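Local coordinates for flagellar biosynthesis protein FlhA (Bacillus subtilis, PDB 3MIX) that takes part in the export of flagellar proteins, providing the adaptor for coordinated delivery of late building blocks to the type III secretion system, at residues P48-F53 / R105-G110; L84-P89 / Q184-L189; E245-Y250 / E262-A267; V285-G290 / V374-V379; T336-C341 / P361-N366. One frame throughout, in Å; residues are numbered along the deposited sequence.

Contact 1 of 5, residues P48-F53 / R105-G110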
# COMPACT_ATOMS: atom_id res chain seq x y z
N PRO A 48 1.60 -15.80 -1.63
CA PRO A 48 1.45 -14.36 -1.43
C PRO A 48 0.09 -13.95 -0.88
O PRO A 48 0.03 -13.04 -0.05
CB PRO A 48 1.70 -13.74 -2.82
CG PRO A 48 1.90 -14.83 -3.76
CD PRO A 48 1.75 -16.18 -3.05
N ILE A 49 -0.99 -14.61 -1.33
CA ILE A 49 -2.34 -14.25 -0.90
C ILE A 49 -3.18 -15.49 -0.69
O ILE A 49 -3.32 -16.31 -1.61
CB ILE A 49 -3.11 -13.35 -1.93
CG1 ILE A 49 -2.28 -12.16 -2.43
CG2 ILE A 49 -4.47 -12.90 -1.33
CD1 ILE A 49 -3.04 -11.27 -3.48
N GLU A 50 -3.76 -15.62 0.50
CA GLU A 50 -4.57 -16.76 0.82
C GLU A 50 -5.90 -16.28 1.35
O GLU A 50 -5.96 -15.45 2.27
CB GLU A 50 -3.92 -17.63 1.92
CG GLU A 50 -2.55 -18.15 1.61
CD GLU A 50 -1.93 -18.81 2.83
OE1 GLU A 50 -2.33 -19.95 3.13
OE2 GLU A 50 -1.07 -18.19 3.50
N PHE A 51 -6.97 -16.84 0.79
CA PHE A 51 -8.31 -16.61 1.28
C PHE A 51 -8.85 -17.95 1.78
O PHE A 51 -8.96 -18.91 1.02
CB PHE A 51 -9.20 -16.05 0.16
CG PHE A 51 -10.61 -15.77 0.59
CD1 PHE A 51 -10.94 -14.58 1.22
CD2 PHE A 51 -11.61 -16.70 0.36
CE1 PHE A 51 -12.24 -14.32 1.62
CE2 PHE A 51 -12.92 -16.44 0.76
CZ PHE A 51 -13.23 -15.25 1.38
N GLU A 52 -9.15 -17.97 3.08
CA GLU A 52 -9.61 -19.14 3.80
C GLU A 52 -11.01 -18.93 4.36
O GLU A 52 -11.33 -17.86 4.86
CB GLU A 52 -8.66 -19.44 4.95
CG GLU A 52 -7.26 -19.83 4.50
CD GLU A 52 -6.37 -20.26 5.65
OE1 GLU A 52 -6.84 -20.29 6.81
OE2 GLU A 52 -5.19 -20.58 5.38
N PHE A 53 -11.82 -19.98 4.28
CA PHE A 53 -13.22 -19.92 4.68
C PHE A 53 -13.70 -21.20 5.38
O PHE A 53 -13.18 -22.29 5.15
CB PHE A 53 -14.10 -19.64 3.46
CG PHE A 53 -13.86 -20.59 2.31
CD1 PHE A 53 -12.78 -20.39 1.44
CD2 PHE A 53 -14.69 -21.68 2.11
CE1 PHE A 53 -12.55 -21.26 0.39
CE2 PHE A 53 -14.47 -22.56 1.06
CZ PHE A 53 -13.40 -22.35 0.19
N ARG A 105 -11.22 -15.64 6.18
CA ARG A 105 -9.95 -15.10 6.63
C ARG A 105 -9.06 -14.78 5.42
O ARG A 105 -9.02 -15.55 4.45
CB ARG A 105 -9.29 -16.13 7.51
CG ARG A 105 -8.19 -15.62 8.40
CD ARG A 105 -7.65 -16.78 9.23
NE ARG A 105 -6.27 -16.54 9.66
CZ ARG A 105 -5.38 -17.50 9.89
NH1 ARG A 105 -5.71 -18.78 9.72
NH2 ARG A 105 -4.15 -17.18 10.29
N LEU A 106 -8.36 -13.64 5.45
CA LEU A 106 -7.42 -13.26 4.40
C LEU A 106 -6.00 -13.13 4.93
O LEU A 106 -5.76 -12.47 5.94
CB LEU A 106 -7.83 -11.96 3.70
CG LEU A 106 -7.00 -11.58 2.46
CD1 LEU A 106 -7.38 -12.44 1.23
CD2 LEU A 106 -7.13 -10.12 2.14
N LYS A 107 -5.07 -13.76 4.24
CA LYS A 107 -3.66 -13.68 4.60
C LYS A 107 -2.87 -13.10 3.45
O LYS A 107 -3.17 -13.37 2.29
CB LYS A 107 -3.10 -15.06 4.99
CG LYS A 107 -3.94 -15.77 6.05
CD LYS A 107 -3.51 -17.24 6.28
CE LYS A 107 -2.21 -17.33 7.08
NZ LYS A 107 -2.10 -18.60 7.87
N ILE A 108 -1.88 -12.29 3.77
CA ILE A 108 -0.98 -11.74 2.78
C ILE A 108 0.45 -12.02 3.20
O ILE A 108 0.89 -11.59 4.26
CB ILE A 108 -1.25 -10.22 2.52
CG1 ILE A 108 -2.54 -10.05 1.69
CG2 ILE A 108 -0.03 -9.55 1.84
CD1 ILE A 108 -3.04 -8.64 1.60
N LYS A 109 1.17 -12.77 2.38
CA LYS A 109 2.58 -13.03 2.63
C LYS A 109 2.74 -13.73 3.98
O LYS A 109 3.68 -13.47 4.73
CB LYS A 109 3.35 -11.70 2.59
CG LYS A 109 4.52 -11.64 1.62
CD LYS A 109 4.09 -11.67 0.15
CE LYS A 109 5.34 -11.70 -0.76
NZ LYS A 109 5.05 -11.58 -2.26
N GLY A 110 1.80 -14.62 4.30
CA GLY A 110 1.87 -15.42 5.53
C GLY A 110 1.15 -14.86 6.73
O GLY A 110 0.96 -15.57 7.70
O HOH W 1 -0.34 -15.40 2.79
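Glu52 holds CG anti to its carbonyl carbon (chi1 -64°) and Arg105 holds CG anti to its backbone N (chi1 -162°), and the two side chains run side by side in the same direction. Their tips form a salt bridge at the long end of the range, Glu52 OE1 to Arg105 NH1 3.5 Å, with carboxylate and guanidinium planes perpendicular. Each has a further partner: Arg94 pairs with Glu52 OE2, and Glu112 with Arg105 NE. Beside them, the extended chi2 of Lys107 carries CD over the centre of the guanidinium face, 4.0 Å above its plane; the same CD lies 3.8 Å from Glu50 OE2, while NZ stays beyond salt-bridge range of both glutamates. Glu50 OE1 is hydrogen-bonded to His45 ND1.

The backbones form an antiparallel ladder in a mixed four-stranded sheet, strand 49-53 lying between 92-95 and 103-108. Glu50 and Lys107 are a hydrogen-bonded pair, Lys107 N to Glu50 O 2.7 Å and Glu50 N to Lys107 O 2.9 Å, both with 170° at the hydrogen. Glu52 and Arg105 make the next such pair.

Ile49, Phe51, Leu106 and Ile108 occupy the apolar face, against which helix 170-189 packs. Leu106 CD1 reaches Ile49 CG2 at 3.9 Å and meets the Phe51 ring at its edge, 4.2 Å from Phe51 CD1. Just past the end of strand 105-108, a water donates to Glu50 OE2 and accepts from Gly110 N at 2.7 Å.

Contact 2 of 5, residues L84-P89 / Q184-L189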
# COMPACT_ATOMS: atom_id res chain seq x y z
N LEU A 84 -3.55 0.96 -9.31
CA LEU A 84 -2.29 0.96 -8.57
C LEU A 84 -1.07 0.73 -9.45
O LEU A 84 0.04 1.18 -9.09
CB LEU A 84 -2.32 -0.09 -7.42
CG LEU A 84 -3.36 0.02 -6.30
CD1 LEU A 84 -3.14 -1.10 -5.27
CD2 LEU A 84 -3.33 1.37 -5.61
N GLY A 85 -1.27 0.06 -10.59
CA GLY A 85 -0.19 -0.39 -11.44
C GLY A 85 0.39 -1.72 -10.96
O GLY A 85 1.35 -2.20 -11.53
N LEU A 86 -0.21 -2.27 -9.90
CA LEU A 86 0.15 -3.58 -9.35
C LEU A 86 -0.84 -4.66 -9.83
O LEU A 86 -2.06 -4.50 -9.69
CB LEU A 86 0.13 -3.54 -7.81
CG LEU A 86 0.35 -4.87 -7.06
CD1 LEU A 86 1.79 -5.40 -7.16
CD2 LEU A 86 -0.09 -4.81 -5.61
N VAL A 87 -0.30 -5.71 -10.42
CA VAL A 87 -1.02 -6.87 -10.80
C VAL A 87 -0.83 -7.92 -9.70
O VAL A 87 0.24 -8.51 -9.58
CB VAL A 87 -0.47 -7.49 -12.08
CG1 VAL A 87 -1.34 -8.68 -12.45
CG2 VAL A 87 -0.47 -6.50 -13.23
N ILE A 88 -1.90 -8.16 -8.94
CA ILE A 88 -1.83 -9.11 -7.86
C ILE A 88 -1.65 -10.52 -8.39
O ILE A 88 -2.17 -10.87 -9.48
CB ILE A 88 -3.05 -9.02 -6.90
CG1 ILE A 88 -4.34 -9.42 -7.62
CG2 ILE A 88 -3.13 -7.60 -6.28
CD1 ILE A 88 -5.51 -9.71 -6.66
N PRO A 89 -0.90 -11.32 -7.65
CA PRO A 89 -0.68 -12.72 -8.03
C PRO A 89 -1.94 -13.55 -7.78
O PRO A 89 -2.96 -13.06 -7.25
CB PRO A 89 0.46 -13.16 -7.11
CG PRO A 89 0.27 -12.27 -5.84
CD PRO A 89 -0.21 -10.94 -6.39
N GLN A 184 -4.26 -1.80 1.39
CA GLN A 184 -3.52 -1.45 2.58
C GLN A 184 -2.14 -2.14 2.61
O GLN A 184 -1.22 -1.65 3.27
CB GLN A 184 -4.34 -1.80 3.83
CG GLN A 184 -3.67 -1.47 5.18
CD GLN A 184 -4.46 -1.94 6.40
OE1 GLN A 184 -3.91 -2.05 7.51
NE2 GLN A 184 -5.75 -2.23 6.22
N HIS A 185 -2.02 -3.28 1.91
CA HIS A 185 -0.82 -4.09 1.96
C HIS A 185 -0.12 -4.24 0.60
O HIS A 185 0.77 -5.07 0.47
CB HIS A 185 -1.13 -5.48 2.56
CG HIS A 185 -1.57 -5.42 4.00
ND1 HIS A 185 -0.67 -5.34 5.04
CD2 HIS A 185 -2.81 -5.40 4.56
CE1 HIS A 185 -1.34 -5.27 6.19
NE2 HIS A 185 -2.63 -5.30 5.92
N ALA A 186 -0.51 -3.41 -0.38
CA ALA A 186 0.01 -3.50 -1.77
C ALA A 186 1.51 -3.48 -1.82
O ALA A 186 2.12 -4.14 -2.68
CB ALA A 186 -0.56 -2.35 -2.66
N HIS A 187 2.11 -2.72 -0.92
CA HIS A 187 3.55 -2.55 -0.91
C HIS A 187 4.24 -3.85 -0.51
O HIS A 187 5.40 -4.05 -0.86
CB HIS A 187 3.94 -1.42 0.03
CG HIS A 187 3.58 -1.66 1.47
ND1 HIS A 187 2.33 -1.42 1.98
CD2 HIS A 187 4.33 -2.11 2.51
CE1 HIS A 187 2.32 -1.70 3.28
NE2 HIS A 187 3.51 -2.14 3.61
N GLU A 188 3.52 -4.73 0.21
CA GLU A 188 4.03 -6.05 0.56
C GLU A 188 3.93 -7.02 -0.61
O GLU A 188 4.55 -8.07 -0.56
CB GLU A 188 3.23 -6.64 1.73
CG GLU A 188 3.59 -6.06 3.10
CD GLU A 188 2.59 -6.45 4.15
OE1 GLU A 188 2.18 -7.63 4.15
OE2 GLU A 188 2.19 -5.59 4.97
N LEU A 189 3.15 -6.68 -1.64
CA LEU A 189 2.89 -7.60 -2.77
C LEU A 189 3.65 -7.29 -4.06
O LEU A 189 3.63 -8.08 -5.01
CB LEU A 189 1.38 -7.68 -3.06
CG LEU A 189 0.50 -8.41 -2.04
CD1 LEU A 189 -1.01 -8.02 -2.22
CD2 LEU A 189 0.67 -9.93 -2.16
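The loop that follows helix 69-84 packs here against the C-terminal part of helix 170-189, a loop-on-helix contact made through aliphatic side chains. Leu86 carries it. Its CG is anti to the backbone N (chi1 174°), and its two methyls divide the work: CD2 rests 3.9 Å from Ala186 CB and 4.1 Å from Leu189 CB, while CD1 lies 3.9 Å from Leu189 O. CD2 also approaches Ala186 O at 3.7 Å, an oxygen already engaged by Leu189 N within the helix. Ala186 is a small residue between two leucines, for Leu84 CD1 touches the same CB at 3.9 Å. Gly85, with positive phi, takes the chain out of the helix between these two leucines. Farther along, Pro89 CG makes a looser contact with Leu189 CD2 at 4.4 Å.

An alanine in place of Leu86 would probably leave a gap beside Ala186 and Leu189, since both methyls that reach the helix would be gone.

On a different side of the helix, His185 ND1 donates to Glu188 OE2 at 2.9 Å with 170° at the hydrogen. The oxygen lies in the imidazole plane, but the N-H comes from above the carboxylate plane, 48° out of it. Arg77 holds the loop backbone by a hydrogen bond to Ile88 O, and Leu189 continues onto Ile49 and Ile108. The arrangement is that of an alpha/beta layer, with one helix packed on a sheet face and flanked by the loop entering strand 92-95.

Contact 3 of 5, residues E245-Y250 / E262-A267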
# COMPACT_ATOMS: atom_id res chain seq x y z
N GLU A 245 12.58 6.89 -16.17
CA GLU A 245 13.37 8.05 -16.64
C GLU A 245 14.05 8.72 -15.42
O GLU A 245 15.21 9.13 -15.47
CB GLU A 245 12.52 9.05 -17.48
CG GLU A 245 12.07 8.46 -18.82
CD GLU A 245 11.35 9.46 -19.77
OE1 GLU A 245 10.87 10.51 -19.30
OE2 GLU A 245 11.26 9.18 -21.00
N THR A 246 13.31 8.79 -14.32
CA THR A 246 13.86 9.34 -13.07
C THR A 246 14.97 8.42 -12.52
O THR A 246 16.05 8.90 -12.14
CB THR A 246 12.76 9.53 -11.97
OG1 THR A 246 11.61 10.16 -12.56
CG2 THR A 246 13.28 10.39 -10.85
N LEU A 247 14.71 7.12 -12.54
CA LEU A 247 15.73 6.17 -12.12
C LEU A 247 16.97 6.24 -13.01
O LEU A 247 18.08 6.10 -12.50
CB LEU A 247 15.19 4.73 -12.06
CG LEU A 247 14.07 4.49 -11.04
CD1 LEU A 247 13.60 3.00 -11.08
CD2 LEU A 247 14.45 4.93 -9.59
N ALA A 248 16.78 6.43 -14.33
CA ALA A 248 17.91 6.53 -15.25
C ALA A 248 18.75 7.77 -14.92
O ALA A 248 19.95 7.69 -14.90
CB ALA A 248 17.45 6.58 -16.71
N ASP A 249 18.07 8.87 -14.61
CA ASP A 249 18.69 10.16 -14.38
C ASP A 249 19.46 10.22 -13.06
O ASP A 249 20.39 11.02 -12.92
CB ASP A 249 17.61 11.24 -14.36
CG ASP A 249 18.03 12.49 -15.06
OD1 ASP A 249 18.51 12.41 -16.21
OD2 ASP A 249 17.86 13.58 -14.47
N TYR A 250 19.06 9.40 -12.10
CA TYR A 250 19.66 9.45 -10.76
C TYR A 250 20.42 8.18 -10.36
O TYR A 250 21.30 8.24 -9.52
CB TYR A 250 18.61 9.81 -9.71
CG TYR A 250 18.18 11.27 -9.72
CD1 TYR A 250 18.94 12.25 -9.06
CD2 TYR A 250 17.01 11.67 -10.38
CE1 TYR A 250 18.55 13.60 -9.05
CE2 TYR A 250 16.60 13.01 -10.38
CZ TYR A 250 17.37 13.96 -9.70
OH TYR A 250 16.97 15.27 -9.68
N GLU A 262 12.27 9.67 -3.31
CA GLU A 262 11.99 11.12 -3.21
C GLU A 262 12.03 11.79 -4.60
O GLU A 262 11.13 12.52 -4.96
CB GLU A 262 12.93 11.83 -2.20
CG GLU A 262 12.70 11.44 -0.71
CD GLU A 262 11.21 11.35 -0.30
OE1 GLU A 262 10.55 12.41 -0.14
OE2 GLU A 262 10.69 10.23 -0.08
N TYR A 263 13.04 11.48 -5.40
CA TYR A 263 13.13 12.02 -6.77
C TYR A 263 12.00 11.54 -7.65
O TYR A 263 11.50 12.30 -8.48
CB TYR A 263 14.46 11.65 -7.43
CG TYR A 263 15.67 12.03 -6.65
CD1 TYR A 263 15.78 13.30 -6.09
CD2 TYR A 263 16.72 11.14 -6.49
CE1 TYR A 263 16.92 13.66 -5.36
CE2 TYR A 263 17.85 11.47 -5.75
CZ TYR A 263 17.94 12.73 -5.20
OH TYR A 263 19.08 13.06 -4.48
N THR A 264 11.61 10.28 -7.48
CA THR A 264 10.52 9.72 -8.27
C THR A 264 9.18 10.38 -7.90
O THR A 264 8.43 10.79 -8.78
CB THR A 264 10.47 8.19 -8.16
OG1 THR A 264 11.73 7.63 -8.59
CG2 THR A 264 9.37 7.62 -9.01
N ARG A 265 8.89 10.48 -6.61
CA ARG A 265 7.68 11.19 -6.15
C ARG A 265 7.62 12.61 -6.76
O ARG A 265 6.59 13.01 -7.31
CB ARG A 265 7.65 11.26 -4.62
CG ARG A 265 7.42 9.89 -3.90
CD ARG A 265 7.55 10.08 -2.37
NE ARG A 265 6.66 11.13 -1.86
CZ ARG A 265 5.39 10.93 -1.54
NH1 ARG A 265 4.85 9.71 -1.62
NH2 ARG A 265 4.65 11.94 -1.12
N GLN A 266 8.72 13.36 -6.71
CA GLN A 266 8.78 14.70 -7.33
C GLN A 266 8.48 14.63 -8.83
O GLN A 266 7.66 15.41 -9.35
CB GLN A 266 10.13 15.36 -7.08
CG GLN A 266 10.20 16.84 -7.51
CD GLN A 266 11.61 17.43 -7.44
OE1 GLN A 266 11.92 18.39 -8.15
NE2 GLN A 266 12.45 16.87 -6.58
N ALA A 267 9.10 13.68 -9.52
CA ALA A 267 8.84 13.53 -10.96
C ALA A 267 7.37 13.23 -11.26
O ALA A 267 6.88 13.52 -12.36
CB ALA A 267 9.74 12.46 -11.57
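Tyr250 and Tyr263 stack face to face, their ring centroids 3.9 Å apart and their planes only 11° from parallel. Tyr263 CD2 sits 3.5 Å above the Tyr250 plane, toward its rim, whereas Tyr250 CE1 lies over the centre of the Tyr263 ring. The two side chains cross at about a right angle although the rings are nearly parallel. Tyr263 CB adds a CH-pi contact over the face of the same Tyr250 ring, 4.1 Å from the centroid.

Thr246, one turn before Tyr250, packs beside the stack. With CG2 anti to the backbone N and OG1 anti to the carbonyl carbon (chi1 -46°), CG2 lies 3.8 Å from Tyr263 CB and 3.5 Å from Tyr263 O. Its OG1 is hydrogen-bonded to Thr242 O in its own helix. Thr264 OG1 likewise bonds back to Leu260 O, and Leu247 CD2 lies 4.0 Å from that hydroxyl oxygen.

An alanine at Tyr250 would probably leave one face of the Tyr263 ring without its stacking partner and free that ring to turn.

The short helical segments cross at 135° with axes 9.4 Å apart, their closest residues being Thr246 and Thr264 (CA-CA 5.9 Å). They belong to consecutive helices, 240-250 and 257-267. Leu247 packs on helix 207-213 through Val213, and Thr264 meets Leu230 of helix 220-232.

Contact 4 of 5, residues V285-G290 / V374-V379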
# COMPACT_ATOMS: atom_id res chain seq x y z
N VAL A 285 -4.85 22.09 3.58
CA VAL A 285 -3.57 21.47 3.93
C VAL A 285 -2.97 22.00 5.25
O VAL A 285 -2.77 23.20 5.40
CB VAL A 285 -2.54 21.67 2.79
CG1 VAL A 285 -1.12 21.52 3.30
CG2 VAL A 285 -2.79 20.69 1.65
N VAL A 286 -2.69 21.09 6.18
CA VAL A 286 -1.92 21.42 7.38
C VAL A 286 -0.45 21.56 7.00
O VAL A 286 0.09 20.73 6.27
CB VAL A 286 -2.07 20.33 8.49
CG1 VAL A 286 -1.20 20.65 9.70
CG2 VAL A 286 -3.51 20.19 8.93
N THR A 287 0.20 22.62 7.48
CA THR A 287 1.64 22.78 7.27
C THR A 287 2.42 22.47 8.55
O THR A 287 1.83 22.13 9.58
CB THR A 287 2.02 24.18 6.73
OG1 THR A 287 1.34 25.19 7.49
CG2 THR A 287 1.68 24.30 5.25
N CYS A 288 3.74 22.58 8.46
CA CYS A 288 4.62 22.31 9.58
C CYS A 288 5.37 23.57 9.98
O CYS A 288 5.85 24.31 9.11
CB CYS A 288 5.62 21.19 9.25
SG CYS A 288 4.92 19.51 9.19
N SER A 289 5.47 23.81 11.29
CA SER A 289 6.19 24.96 11.84
C SER A 289 7.63 25.01 11.35
O SER A 289 8.16 24.01 10.85
CB SER A 289 6.18 24.89 13.37
OG SER A 289 6.32 26.17 13.94
N GLY A 290 8.27 26.17 11.48
CA GLY A 290 9.70 26.28 11.22
C GLY A 290 10.44 25.49 12.29
O GLY A 290 11.49 24.89 12.01
N VAL A 374 -2.98 26.29 -2.45
CA VAL A 374 -2.85 25.63 -1.14
C VAL A 374 -2.93 26.60 0.03
O VAL A 374 -2.31 27.67 0.00
CB VAL A 374 -1.54 24.82 -1.05
CG1 VAL A 374 -1.24 24.42 0.39
CG2 VAL A 374 -1.63 23.60 -1.94
N GLN A 375 -3.70 26.22 1.04
CA GLN A 375 -3.92 27.05 2.22
C GLN A 375 -3.90 26.24 3.53
O GLN A 375 -4.55 25.21 3.64
CB GLN A 375 -5.24 27.82 2.09
CG GLN A 375 -5.47 28.86 3.19
CD GLN A 375 -6.75 29.65 3.01
OE1 GLN A 375 -6.74 30.88 3.02
NE2 GLN A 375 -7.87 28.95 2.86
N SER A 376 -3.14 26.75 4.50
CA SER A 376 -3.06 26.15 5.83
C SER A 376 -4.31 26.41 6.67
O SER A 376 -4.91 27.48 6.60
CB SER A 376 -1.82 26.66 6.58
OG SER A 376 -0.64 26.50 5.81
N ILE A 377 -4.67 25.41 7.47
CA ILE A 377 -5.81 25.47 8.37
C ILE A 377 -5.32 25.21 9.79
O ILE A 377 -5.93 25.64 10.78
CB ILE A 377 -6.91 24.46 7.96
CG1 ILE A 377 -7.74 25.01 6.80
CG2 ILE A 377 -7.85 24.12 9.12
CD1 ILE A 377 -7.20 24.68 5.43
N GLY A 378 -4.20 24.50 9.87
CA GLY A 378 -3.49 24.27 11.12
C GLY A 378 -2.00 24.26 10.84
O GLY A 378 -1.56 23.90 9.75
N VAL A 379 -1.21 24.69 11.82
CA VAL A 379 0.24 24.62 11.71
C VAL A 379 0.79 23.74 12.83
O VAL A 379 0.63 24.06 14.02
CB VAL A 379 0.92 26.02 11.73
CG1 VAL A 379 2.43 25.89 11.59
CG2 VAL A 379 0.36 26.90 10.61
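Thr287 OG1 and Ser376 OG form a hydroxyl-hydroxyl hydrogen bond of 2.9 Å, in which either could be the donor. Thr287 places OG1 between the backbone N and the carbonyl carbon (chi1 46°), with CG2 anti to the carbonyl carbon; that methyl also comes close to the serine oxygen. Ser376 sets its OG anti to the carbonyl carbon, beside the backbone N.

Two backbone bonds accompany it, one from Val285 and one from Thr287 itself. Val285 N donates to Gln375 O at 3.1 Å with 163° at the hydrogen. Thr287 N donates to Gly378 O, also at 3.1 Å. Gly378 O is crowded further by Val286, whose CG1 lies 3.3 Å away. The register skips between these bonds: Val285 faces Ser376, but Val286 faces Gly378, consistent with a chain that leaves one short strand and enters another around Ile377.

Val285 CB makes an apolar contact with Val374 CG1 at 3.9 Å. The Val379 methyls are van der Waals neighbours of polar atoms, CG1 lying 3.7 Å from Ser289 N and CG2 near Thr287 OG1. Ser289 is the N-cap of helix 290-299, and its OG is hydrogen-bonded to Asp381.

Strands 374-375 and 379-380 follow one another along one edge of strand 283-288. The chain around 338-340 lines the other edge, where Val286 is bonded through its backbone to Ile338 and Leu340, while its side chain packs on Glu326 and Leu330 of helix 313-332.

Contact 5 of 5, residues T336-C341 / P361-N366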
# COMPACT_ATOMS: atom_id res chain seq x y z
N THR A 336 -10.32 15.44 3.91
CA THR A 336 -9.17 14.53 3.94
C THR A 336 -7.96 15.28 4.48
O THR A 336 -7.55 16.30 3.92
CB THR A 336 -8.82 14.01 2.51
OG1 THR A 336 -10.02 13.81 1.75
CG2 THR A 336 -8.01 12.70 2.57
N ALA A 337 -7.39 14.77 5.57
CA ALA A 337 -6.24 15.43 6.21
C ALA A 337 -4.93 15.14 5.47
O ALA A 337 -4.51 13.99 5.34
CB ALA A 337 -6.15 15.05 7.68
N ILE A 338 -4.29 16.21 4.98
CA ILE A 338 -3.00 16.14 4.29
C ILE A 338 -1.99 17.01 5.02
O ILE A 338 -2.37 17.98 5.66
CB ILE A 338 -3.13 16.58 2.79
CG1 ILE A 338 -3.84 15.50 1.97
CG2 ILE A 338 -1.77 16.88 2.16
CD1 ILE A 338 -5.19 15.92 1.44
N LEU A 339 -0.70 16.66 4.93
CA LEU A 339 0.37 17.44 5.56
C LEU A 339 1.46 17.85 4.56
O LEU A 339 2.05 17.01 3.91
CB LEU A 339 0.99 16.65 6.73
CG LEU A 339 2.07 17.31 7.58
CD1 LEU A 339 1.53 18.51 8.36
CD2 LEU A 339 2.69 16.31 8.53
N LEU A 340 1.72 19.16 4.45
CA LEU A 340 2.80 19.67 3.59
C LEU A 340 4.03 20.03 4.40
O LEU A 340 3.91 20.52 5.53
CB LEU A 340 2.36 20.90 2.81
CG LEU A 340 1.81 20.80 1.38
CD1 LEU A 340 1.55 22.20 0.85
CD2 LEU A 340 2.74 20.04 0.43
N CYS A 341 5.20 19.80 3.82
CA CYS A 341 6.47 20.18 4.43
C CYS A 341 7.50 20.31 3.34
O CYS A 341 7.21 20.04 2.17
CB CYS A 341 6.91 19.17 5.50
SG CYS A 341 7.15 17.48 4.89
N PRO A 361 -1.38 11.38 4.49
CA PRO A 361 -0.49 11.72 3.38
C PRO A 361 0.43 12.87 3.76
O PRO A 361 -0.04 13.94 4.19
CB PRO A 361 -1.45 12.13 2.26
CG PRO A 361 -2.77 11.55 2.65
CD PRO A 361 -2.79 11.61 4.14
N VAL A 362 1.73 12.63 3.64
CA VAL A 362 2.74 13.64 3.89
C VAL A 362 3.35 14.01 2.55
O VAL A 362 4.05 13.22 1.92
CB VAL A 362 3.80 13.14 4.89
CG1 VAL A 362 4.85 14.22 5.17
CG2 VAL A 362 3.13 12.71 6.17
N LEU A 363 3.07 15.23 2.11
CA LEU A 363 3.53 15.69 0.81
C LEU A 363 4.65 16.71 0.95
O LEU A 363 4.80 17.31 2.00
CB LEU A 363 2.37 16.29 0.01
CG LEU A 363 1.16 15.40 -0.28
CD1 LEU A 363 0.20 16.15 -1.19
CD2 LEU A 363 1.57 14.02 -0.87
N SER A 364 5.43 16.87 -0.10
CA SER A 364 6.35 18.00 -0.18
C SER A 364 5.83 19.04 -1.21
O SER A 364 5.05 18.70 -2.11
CB SER A 364 7.77 17.53 -0.49
OG SER A 364 8.04 17.53 -1.87
N TYR A 365 6.25 20.29 -1.05
CA TYR A 365 5.79 21.39 -1.91
C TYR A 365 6.06 21.10 -3.38
O TYR A 365 5.27 21.48 -4.24
CB TYR A 365 6.45 22.72 -1.52
CG TYR A 365 6.38 23.05 -0.05
CD1 TYR A 365 5.15 23.21 0.59
CD2 TYR A 365 7.53 23.20 0.70
CE1 TYR A 365 5.07 23.52 1.95
CE2 TYR A 365 7.47 23.51 2.06
CZ TYR A 365 6.23 23.66 2.68
OH TYR A 365 6.17 23.96 4.03
N ASN A 366 7.17 20.42 -3.65
CA ASN A 366 7.58 20.08 -5.01
C ASN A 366 6.84 18.89 -5.64
O ASN A 366 7.18 18.45 -6.74
CB ASN A 366 9.09 19.83 -5.05
CG ASN A 366 9.92 21.11 -4.95
OD1 ASN A 366 11.15 21.06 -5.01
ND2 ASN A 366 9.25 22.26 -4.79
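Leu340 and Tyr365 meet obliquely, the leucine CD1 at the edge of the tyrosine ring, near its plane, and 3.7 Å from Tyr365 CD1. One face of the same ring lies over the Cys341 peptide: Cys341 O sits 3.4 Å above the plane, offset toward the rim, and Cys341 C is 3.4 Å from Tyr365 CE2. Tyr365 CG, anti to the carbonyl carbon (chi1 -50°), starts the ring close to Cys341 O.

Leu340 CD2 turns to the other strand and touches Leu363 CB at 3.8 Å. Leu363 CD1 in turn meets Ile338 CG2 at 4.0 Å, while Ile338 crosses the Pro361 ring at about a right angle. On the face opposite that of Leu340 and Leu363, Leu339 pairs with Val362, and Cys341 SG lies 4.0 Å from Val362 CG1.

Strands 339-341 and 362-364 are parallel neighbours, their axes 35° apart, joined through helix 343-353 in a beta-alpha-beta unit. Leu363 is bonded through both its N and its O: its N donates to Leu339 O at 2.7 Å, and its O accepts from Cys341 N. Pro361 O takes the N-H of Leu339 at 2.9 Å, and Tyr365 N makes a weak bond to Cys341 O.

The polar links are thus backbone ones and the side chains that meet are apolar or aromatic, consistent with backbone bonding setting the register while aliphatic packing fills both faces, against helices 269-276 and 343-353.

In the fold
Contacts 1, 2 and 5 are largely buried, contacts 3 and 4 only partly so. Contacts 1 and 2 share helix 170-189, whose Leu189 packs on Ile49, so the charged ladder of contact 1 has its apolar face continued by the mainly aliphatic contact 2. Contacts 4 and 5 share backbone bonding along strand 283-288; contact 5 is nested within the loop closed by contact 4. Their parallel strands contrast with the antiparallel pair of contact 1, centred about 40 Å from the centre of contact 4. Contact 3, all helical and centred on stacked tyrosines, touches contact 5 through Arg265 and Gln266.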